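Endo-b-1,4-glucanase (Nasutitermes takasagoensis, PDB 1KS8) probably hydrolyses internal beta-1,4-glucosidic linkages of cellulose and related beta-glucans, as a family 9 glycosyl hydrolase with an (alpha/alpha)6 fold. Local coordinates at residues E112-D123 with M135-D143; A308-E319 with G420-L431. One frame throughout, in Å; residues are numbered along the deposited sequence.

Contact 1: residues E112-D123 with M135-D143; sequences EFYGQVGQGDAD and MARPAYKID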
# COMPACT_ATOMS: atom_id res chain seq x y z
N GLU A 112 -13.30 -7.36 -17.21
CA GLU A 112 -14.20 -7.01 -16.12
C GLU A 112 -13.41 -7.16 -14.83
O GLU A 112 -12.71 -8.15 -14.63
CB GLU A 112 -15.42 -7.93 -16.09
CG GLU A 112 -16.48 -7.50 -15.08
CD GLU A 112 -17.73 -8.35 -15.15
OE1 GLU A 112 -17.76 -9.44 -14.54
OE2 GLU A 112 -18.70 -7.92 -15.82
N PHE A 113 -13.53 -6.17 -13.95
CA PHE A 113 -12.79 -6.22 -12.70
C PHE A 113 -13.54 -5.55 -11.55
O PHE A 113 -13.96 -4.40 -11.67
CB PHE A 113 -11.43 -5.54 -12.88
CG PHE A 113 -10.54 -5.66 -11.69
CD1 PHE A 113 -9.94 -6.88 -11.38
CD2 PHE A 113 -10.31 -4.57 -10.86
CE1 PHE A 113 -9.14 -7.01 -10.25
CE2 PHE A 113 -9.51 -4.69 -9.73
CZ PHE A 113 -8.92 -5.91 -9.42
N TYR A 114 -13.72 -6.27 -10.46
CA TYR A 114 -14.39 -5.69 -9.30
C TYR A 114 -13.40 -4.86 -8.52
O TYR A 114 -12.35 -5.35 -8.08
CB TYR A 114 -15.02 -6.78 -8.43
CG TYR A 114 -16.35 -7.24 -8.98
CD1 TYR A 114 -16.41 -8.16 -10.03
CD2 TYR A 114 -17.54 -6.69 -8.51
CE1 TYR A 114 -17.64 -8.52 -10.59
CE2 TYR A 114 -18.77 -7.03 -9.07
CZ TYR A 114 -18.81 -7.95 -10.11
OH TYR A 114 -20.02 -8.28 -10.67
N GLY A 115 -13.73 -3.58 -8.36
CA GLY A 115 -12.85 -2.66 -7.65
C GLY A 115 -13.27 -2.28 -6.25
O GLY A 115 -12.58 -1.49 -5.60
N GLN A 116 -14.38 -2.81 -5.78
CA GLN A 116 -14.82 -2.47 -4.43
C GLN A 116 -15.86 -3.43 -3.89
O GLN A 116 -16.71 -3.92 -4.63
CB GLN A 116 -15.41 -1.05 -4.41
CG GLN A 116 -15.52 -0.43 -3.02
CD GLN A 116 -15.99 1.02 -3.08
OE1 GLN A 116 -15.45 1.82 -3.84
NE2 GLN A 116 -16.98 1.36 -2.26
N VAL A 117 -15.76 -3.72 -2.60
CA VAL A 117 -16.76 -4.53 -1.91
C VAL A 117 -17.04 -3.75 -0.64
O VAL A 117 -16.12 -3.45 0.15
CB VAL A 117 -16.27 -5.94 -1.54
CG1 VAL A 117 -17.38 -6.68 -0.80
CG2 VAL A 117 -15.89 -6.71 -2.80
N GLY A 118 -18.30 -3.39 -0.45
CA GLY A 118 -18.72 -2.60 0.69
C GLY A 118 -18.94 -1.18 0.20
O GLY A 118 -18.20 -0.69 -0.66
N GLN A 119 -19.98 -0.52 0.71
CA GLN A 119 -20.26 0.86 0.33
C GLN A 119 -19.70 1.75 1.43
O GLN A 119 -19.83 1.43 2.61
CB GLN A 119 -21.76 1.11 0.21
CG GLN A 119 -22.06 2.53 -0.23
CD GLN A 119 -23.40 3.05 0.25
OE1 GLN A 119 -23.73 2.94 1.43
NE2 GLN A 119 -24.18 3.63 -0.66
N GLY A 120 -19.09 2.86 1.05
CA GLY A 120 -18.53 3.76 2.04
C GLY A 120 -19.46 4.13 3.18
O GLY A 120 -19.10 3.98 4.35
N ASP A 121 -20.65 4.62 2.87
CA ASP A 121 -21.57 5.03 3.92
C ASP A 121 -22.09 3.92 4.81
O ASP A 121 -22.06 4.04 6.04
CB ASP A 121 -22.74 5.81 3.33
CG ASP A 121 -22.33 7.16 2.78
OD1 ASP A 121 -21.16 7.56 3.00
OD2 ASP A 121 -23.17 7.82 2.12
N ALA A 122 -22.56 2.83 4.21
CA ALA A 122 -23.10 1.72 5.00
C ALA A 122 -22.02 1.12 5.89
O ALA A 122 -22.27 0.77 7.04
CB ALA A 122 -23.67 0.65 4.08
N ASP A 123 -20.81 1.02 5.35
CA ASP A 123 -19.70 0.46 6.11
C ASP A 123 -19.28 1.37 7.26
O ASP A 123 -19.18 0.94 8.41
CB ASP A 123 -18.50 0.23 5.20
CG ASP A 123 -17.39 -0.55 5.88
OD1 ASP A 123 -17.48 -1.79 5.91
OD2 ASP A 123 -16.46 0.08 6.41
N MET A 135 -24.89 -5.39 7.53
CA MET A 135 -25.36 -4.55 6.44
C MET A 135 -24.95 -5.12 5.09
O MET A 135 -23.99 -5.89 4.98
CB MET A 135 -24.80 -3.12 6.56
CG MET A 135 -23.38 -2.92 6.06
SD MET A 135 -22.10 -3.78 7.00
CE MET A 135 -21.90 -2.65 8.38
N ALA A 136 -25.70 -4.76 4.05
CA ALA A 136 -25.41 -5.22 2.71
C ALA A 136 -24.05 -4.69 2.29
O ALA A 136 -23.68 -3.57 2.63
CB ALA A 136 -26.48 -4.75 1.73
N ARG A 137 -23.30 -5.51 1.56
CA ARG A 137 -21.98 -5.12 1.07
C ARG A 137 -21.97 -5.23 -0.45
O ARG A 137 -21.59 -6.27 -1.01
CB ARG A 137 -20.90 -6.00 1.70
CG ARG A 137 -20.59 -5.59 3.14
CD ARG A 137 -19.73 -6.61 3.87
NE ARG A 137 -18.39 -6.77 3.31
CZ ARG A 137 -17.40 -5.89 3.42
NH1 ARG A 137 -17.57 -4.75 4.07
NH2 ARG A 137 -16.21 -6.17 2.89
N PRO A 138 -22.39 -4.16 -1.13
CA PRO A 138 -22.42 -4.15 -2.59
C PRO A 138 -21.02 -4.28 -3.17
O PRO A 138 -20.04 -3.87 -2.55
CB PRO A 138 -23.04 -2.80 -2.93
CG PRO A 138 -23.84 -2.45 -1.71
CD PRO A 138 -22.95 -2.91 -0.59
N ALA A 139 -20.94 -4.86 -4.36
CA ALA A 139 -19.67 -5.02 -5.06
C ALA A 139 -19.78 -4.18 -6.32
O ALA A 139 -20.79 -4.24 -7.03
CB ALA A 139 -19.42 -6.48 -5.40
N TYR A 140 -18.76 -3.38 -6.59
CA TYR A 140 -18.75 -2.51 -7.76
C TYR A 140 -17.63 -2.91 -8.70
O TYR A 140 -16.53 -3.27 -8.26
CB TYR A 140 -18.57 -1.05 -7.32
CG TYR A 140 -19.58 -0.57 -6.30
CD1 TYR A 140 -20.95 -0.64 -6.56
CD2 TYR A 140 -19.16 -0.01 -5.09
CE1 TYR A 140 -21.88 -0.16 -5.63
CE2 TYR A 140 -20.08 0.46 -4.16
CZ TYR A 140 -21.44 0.39 -4.44
OH TYR A 140 -22.34 0.87 -3.51
N LYS A 141 -17.89 -2.82 -10.00
CA LYS A 141 -16.89 -3.21 -10.99
C LYS A 141 -16.70 -2.21 -12.12
O LYS A 141 -17.50 -1.29 -12.31
CB LYS A 141 -17.31 -4.54 -11.61
CG LYS A 141 -18.58 -4.44 -12.46
CD LYS A 141 -18.97 -5.78 -13.06
CE LYS A 141 -20.10 -5.63 -14.08
NZ LYS A 141 -21.31 -5.01 -13.49
N ILE A 142 -15.60 -2.40 -12.84
CA ILE A 142 -15.32 -1.61 -14.02
C ILE A 142 -15.41 -2.64 -15.14
O ILE A 142 -15.20 -3.84 -14.91
CB ILE A 142 -13.91 -0.95 -14.01
CG1 ILE A 142 -12.83 -1.98 -13.67
CG2 ILE A 142 -13.89 0.22 -13.03
CD1 ILE A 142 -11.41 -1.43 -13.81
N ASP A 143 -15.76 -2.19 -16.34
CA ASP A 143 -15.87 -3.07 -17.49
C ASP A 143 -15.68 -2.25 -18.76
O ASP A 143 -15.28 -1.09 -18.68
CB ASP A 143 -17.22 -3.81 -17.51
CG ASP A 143 -18.40 -2.88 -17.32
OD1 ASP A 143 -18.40 -1.77 -17.88
OD2 ASP A 143 -19.36 -3.28 -16.61
O HOH W 1 -21.31 -1.97 2.85
O HOH W 2 -19.65 -2.93 4.95

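Contact 2: residues A308-E319 with G420-L431; sequences ANAAFIMLEAAE and GFQSALAALVAL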
# COMPACT_ATOMS: atom_id res chain seq x y z
N ALA A 308 7.66 8.26 4.63
CA ALA A 308 8.17 6.91 4.44
C ALA A 308 8.20 6.55 2.95
O ALA A 308 9.10 5.85 2.49
CB ALA A 308 7.33 5.91 5.21
N ASN A 309 7.21 7.02 2.19
CA ASN A 309 7.19 6.75 0.75
C ASN A 309 8.39 7.42 0.10
O ASN A 309 9.03 6.84 -0.78
CB ASN A 309 5.90 7.29 0.11
CG ASN A 309 4.69 6.43 0.42
OD1 ASN A 309 4.78 5.45 1.15
ND2 ASN A 309 3.55 6.80 -0.15
N ALA A 310 8.68 8.64 0.53
CA ALA A 310 9.82 9.38 -0.00
C ALA A 310 11.09 8.62 0.37
O ALA A 310 12.01 8.50 -0.44
CB ALA A 310 9.85 10.79 0.57
N ALA A 311 11.14 8.11 1.60
CA ALA A 311 12.31 7.36 2.05
C ALA A 311 12.54 6.15 1.14
O ALA A 311 13.68 5.84 0.79
CB ALA A 311 12.12 6.90 3.50
N PHE A 312 11.47 5.47 0.75
CA PHE A 312 11.63 4.32 -0.12
C PHE A 312 12.15 4.72 -1.50
O PHE A 312 12.98 4.02 -2.07
CB PHE A 312 10.33 3.54 -0.28
CG PHE A 312 10.51 2.24 -1.00
CD1 PHE A 312 11.34 1.25 -0.47
CD2 PHE A 312 9.91 2.02 -2.23
CE1 PHE A 312 11.57 0.07 -1.16
CE2 PHE A 312 10.14 0.83 -2.93
CZ PHE A 312 10.97 -0.14 -2.39
N ILE A 313 11.66 5.84 -2.03
CA ILE A 313 12.13 6.30 -3.33
C ILE A 313 13.63 6.59 -3.22
O ILE A 313 14.39 6.30 -4.13
CB ILE A 313 11.38 7.58 -3.78
CG1 ILE A 313 9.95 7.21 -4.20
CG2 ILE A 313 12.11 8.24 -4.95
CD1 ILE A 313 9.87 6.24 -5.38
N MET A 314 14.04 7.15 -2.09
CA MET A 314 15.45 7.46 -1.87
C MET A 314 16.29 6.19 -1.82
O MET A 314 17.40 6.14 -2.37
CB MET A 314 15.64 8.25 -0.58
CG MET A 314 15.11 9.67 -0.65
SD MET A 314 15.42 10.57 0.87
CE MET A 314 14.27 11.93 0.67
N LEU A 315 15.77 5.16 -1.16
CA LEU A 315 16.48 3.90 -1.06
C LEU A 315 16.59 3.24 -2.43
O LEU A 315 17.61 2.62 -2.76
CB LEU A 315 15.76 2.98 -0.06
CG LEU A 315 15.93 3.46 1.39
CD1 LEU A 315 14.87 2.83 2.29
CD2 LEU A 315 17.33 3.11 1.87
N GLU A 316 15.55 3.38 -3.25
CA GLU A 316 15.57 2.81 -4.59
C GLU A 316 16.56 3.59 -5.46
O GLU A 316 17.25 3.01 -6.30
CB GLU A 316 14.17 2.87 -5.22
CG GLU A 316 13.24 1.76 -4.73
CD GLU A 316 13.53 0.43 -5.40
OE1 GLU A 316 13.15 -0.62 -4.84
OE2 GLU A 316 14.14 0.43 -6.49
N ALA A 317 16.62 4.90 -5.24
CA ALA A 317 17.53 5.75 -5.99
C ALA A 317 18.97 5.39 -5.65
O ALA A 317 19.84 5.37 -6.53
CB ALA A 317 17.27 7.21 -5.67
N ALA A 318 19.23 5.12 -4.38
CA ALA A 318 20.57 4.76 -3.93
C ALA A 318 21.05 3.50 -4.65
O ALA A 318 22.23 3.36 -4.96
CB ALA A 318 20.59 4.54 -2.42
N GLU A 319 20.12 2.58 -4.93
CA GLU A 319 20.46 1.34 -5.62
C GLU A 319 20.92 1.61 -7.05
O GLU A 319 21.63 0.80 -7.64
CB GLU A 319 19.27 0.39 -5.63
CG GLU A 319 18.91 -0.14 -4.24
CD GLU A 319 20.03 -0.96 -3.63
OE1 GLU A 319 20.18 -0.92 -2.39
OE2 GLU A 319 20.75 -1.65 -4.38
N GLY A 420 5.03 1.65 1.66
CA GLY A 420 6.36 2.21 1.45
C GLY A 420 7.21 2.01 2.69
O GLY A 420 8.39 1.67 2.60
N PHE A 421 6.59 2.22 3.85
CA PHE A 421 7.22 2.06 5.16
C PHE A 421 7.82 0.66 5.30
O PHE A 421 9.00 0.51 5.63
CB PHE A 421 6.15 2.31 6.23
CG PHE A 421 6.61 2.06 7.64
CD1 PHE A 421 7.59 2.86 8.23
CD2 PHE A 421 6.01 1.06 8.40
CE1 PHE A 421 7.96 2.66 9.56
CE2 PHE A 421 6.37 0.86 9.73
CZ PHE A 421 7.35 1.67 10.31
N GLN A 422 7.01 -0.37 5.05
CA GLN A 422 7.49 -1.74 5.18
C GLN A 422 8.62 -2.05 4.20
O GLN A 422 9.60 -2.70 4.57
CB GLN A 422 6.35 -2.73 5.00
CG GLN A 422 6.76 -4.16 5.32
CD GLN A 422 5.60 -5.12 5.35
OE1 GLN A 422 4.64 -4.94 6.11
NE2 GLN A 422 5.67 -6.17 4.54
N SER A 423 8.48 -1.60 2.96
CA SER A 423 9.52 -1.85 1.98
C SER A 423 10.81 -1.14 2.35
O SER A 423 11.90 -1.65 2.10
CB SER A 423 9.03 -1.44 0.59
OG SER A 423 7.98 -2.31 0.18
N ALA A 424 10.70 0.04 2.95
CA ALA A 424 11.87 0.80 3.38
C ALA A 424 12.56 0.06 4.51
O ALA A 424 13.79 0.04 4.59
CB ALA A 424 11.46 2.21 3.83
N LEU A 425 11.78 -0.55 5.39
CA LEU A 425 12.35 -1.30 6.51
C LEU A 425 13.14 -2.49 5.96
O LEU A 425 14.23 -2.78 6.44
CB LEU A 425 11.24 -1.80 7.44
CG LEU A 425 10.58 -0.72 8.30
CD1 LEU A 425 9.29 -1.25 8.91
CD2 LEU A 425 11.55 -0.28 9.39
N ALA A 426 12.59 -3.17 4.96
CA ALA A 426 13.27 -4.30 4.36
C ALA A 426 14.61 -3.84 3.77
O ALA A 426 15.62 -4.54 3.88
CB ALA A 426 12.41 -4.92 3.27
N ALA A 427 14.61 -2.66 3.16
CA ALA A 427 15.82 -2.11 2.57
C ALA A 427 16.86 -1.80 3.65
O ALA A 427 18.04 -2.12 3.50
CB ALA A 427 15.49 -0.84 1.78
N LEU A 428 16.42 -1.20 4.75
CA LEU A 428 17.33 -0.88 5.84
C LEU A 428 17.96 -2.14 6.41
O LEU A 428 19.14 -2.16 6.73
CB LEU A 428 16.61 -0.09 6.93
CG LEU A 428 16.17 1.31 6.49
CD1 LEU A 428 15.35 1.96 7.60
CD2 LEU A 428 17.39 2.16 6.16
N VAL A 429 17.17 -3.20 6.53
CA VAL A 429 17.68 -4.46 7.04
C VAL A 429 18.69 -5.05 6.05
O VAL A 429 19.75 -5.54 6.44
CB VAL A 429 16.56 -5.50 7.28
CG1 VAL A 429 17.16 -6.84 7.67
CG2 VAL A 429 15.62 -5.01 8.36
N ALA A 430 18.36 -4.97 4.76
CA ALA A 430 19.24 -5.50 3.72
C ALA A 430 20.58 -4.78 3.70
O ALA A 430 21.61 -5.38 3.36
CB ALA A 430 18.56 -5.37 2.36
N LEU A 431 20.57 -3.51 4.07
CA LEU A 431 21.78 -2.70 4.10
C LEU A 431 22.58 -2.88 5.39
O LEU A 431 23.66 -2.30 5.54
CB LEU A 431 21.41 -1.22 3.91
CG LEU A 431 20.79 -0.86 2.56
CD1 LEU A 431 20.18 0.53 2.62
CD2 LEU A 431 21.84 -0.94 1.47
O HOH W 3 4.67 4.38 3.78
O HOH W 4 2.97 3.45 0.76

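Contact 1: residues E112-D123 with M135-D143
Tyr-114 and Lys-141 face each other as a non-hydrogen-bonded pair where strands 113-117 and 139-142 run antiparallel, and a classic beta bulge interrupts the ladder just beyond them. Here two residues, Gly-115 and Gln-116, stand opposite the single residue Tyr-140, whose carbonyl O takes a 2.8 Å bond from Gly-115 N and a weak one from Gln-116 N. Strand 60-61 completes this small sheet, an addition to the mainly helical enzyme.

Lys-141 can be followed outward. Its CB lies over the centre of the Tyr-114 ring, 3.7 Å from the centroid and 8° off the ring normal, a CH-pi contact. With CG set between the backbone N and the carbonyl carbon (chi1 67°), the chain runs on beside the tyrosine, so that CD comes 3.6 Å from Tyr-114 OH and also meets the Glu-112 carboxylate, whose OE1 is hydrogen-bonded to Thr-108 OG1. CE is 3.2 Å from Glu-112 OE2, but the chain bends at its last torsion and NZ stays beyond salt-bridge range of that oxygen, making instead a weak, long ion pair with Asp-43, whose backbone N also bonds to Tyr-114 OH.

Tyr-140 turns its ring edge to the Gln-116 amide, the two planes nearly perpendicular at 86°. Gln-116 NE2 bonds Gly-118 O almost straight, and also reaches Asp-201. Past the strands, Arg-137, paired through NE with Asp-40, lays one guanidinium face over Gly-118 CA; at its edge NH1 meets Asp-123 OD1 in a 3.5 Å salt bridge. Asp-123 OD2 accepts from Phe-58 N, and one water accepts from Arg-137 NH1 while donating to OD1.

Contact 2: residues A308-E319 with G420-L431
Leu-315 packs on Ala-424 and Ala-427 and carries the C-terminal half of the apolar contact between segments 308-319 and 420-431. Its CG stands anti to the carbonyl carbon (chi1 -71°), and the two methyls divide the opposing surface between them: CD1 sits 3.8 Å from both Ala-424 CB and Ala-427 CB, while CD2 meets CD1 of Leu-431, the residue that follows the helix, at 3.9 Å. Toward the N-terminal ends, Ala-308 CB packs against CA and CB of Phe-421 and lies at the edge of that ring.

Aromatic contact comes from Phe-312. Ser-423 CB rests over one face of its ring, 3.8 Å from the centroid and displaced toward the CE1 side, in a CH-pi contact; Glu-316 CG, from the same helix as the phenylalanine, lies over the opposite face. Trp-74 adds an edge-to-face contact. Were Phe-312 cut back to an alanine, Ser-423 CB and Trp-74 would probably lose the ring they pack on, and a gap would be likely to open between the helices.

The two segments belong to helices 303-319 and 415-430 of the (alpha/alpha)6 barrel; the axes of 308-319 and 420-430 approach to 8.0 Å, at 40° between their N-to-C directions. Small residues permit this spacing: at Gly-420 a side chain would collide with Asn-309 OD1.

Polar links across the interface run through water, with no direct hydrogen bond between the helices. Asn-309 OD1 accepts from two waters, one of which accepts in turn from Phe-421 N and the other from Gly-420 N. The amide's ND2 binds Leu-251 O, while Ser-423 OG, beside the CB that touches the phenylalanine, bonds to Val-71 O.

In the fold
The two contacts lie on opposite sides of the chain's centre, about 33 Å apart between their centres, and share no helix or strand. Contact 1 is partly buried and joins parts of the chain separated by only a short, loop-rich run of 11 residues; backbone hydrogen bonds, a salt bridge and water hold a peripheral strand pair, whose Phe-113 and Ile-142 pack on helix 149-165. Contact 2 is buried and brings together barrel helices between whose segments 100 residues intervene, chiefly through aliphatic groups and phenylalanine rings, with the two bridging waters at the N-terminal end. In contact 1 the side chain of Asp-123 is about 10 Å from that of Glu-412, a predicted active-site residue.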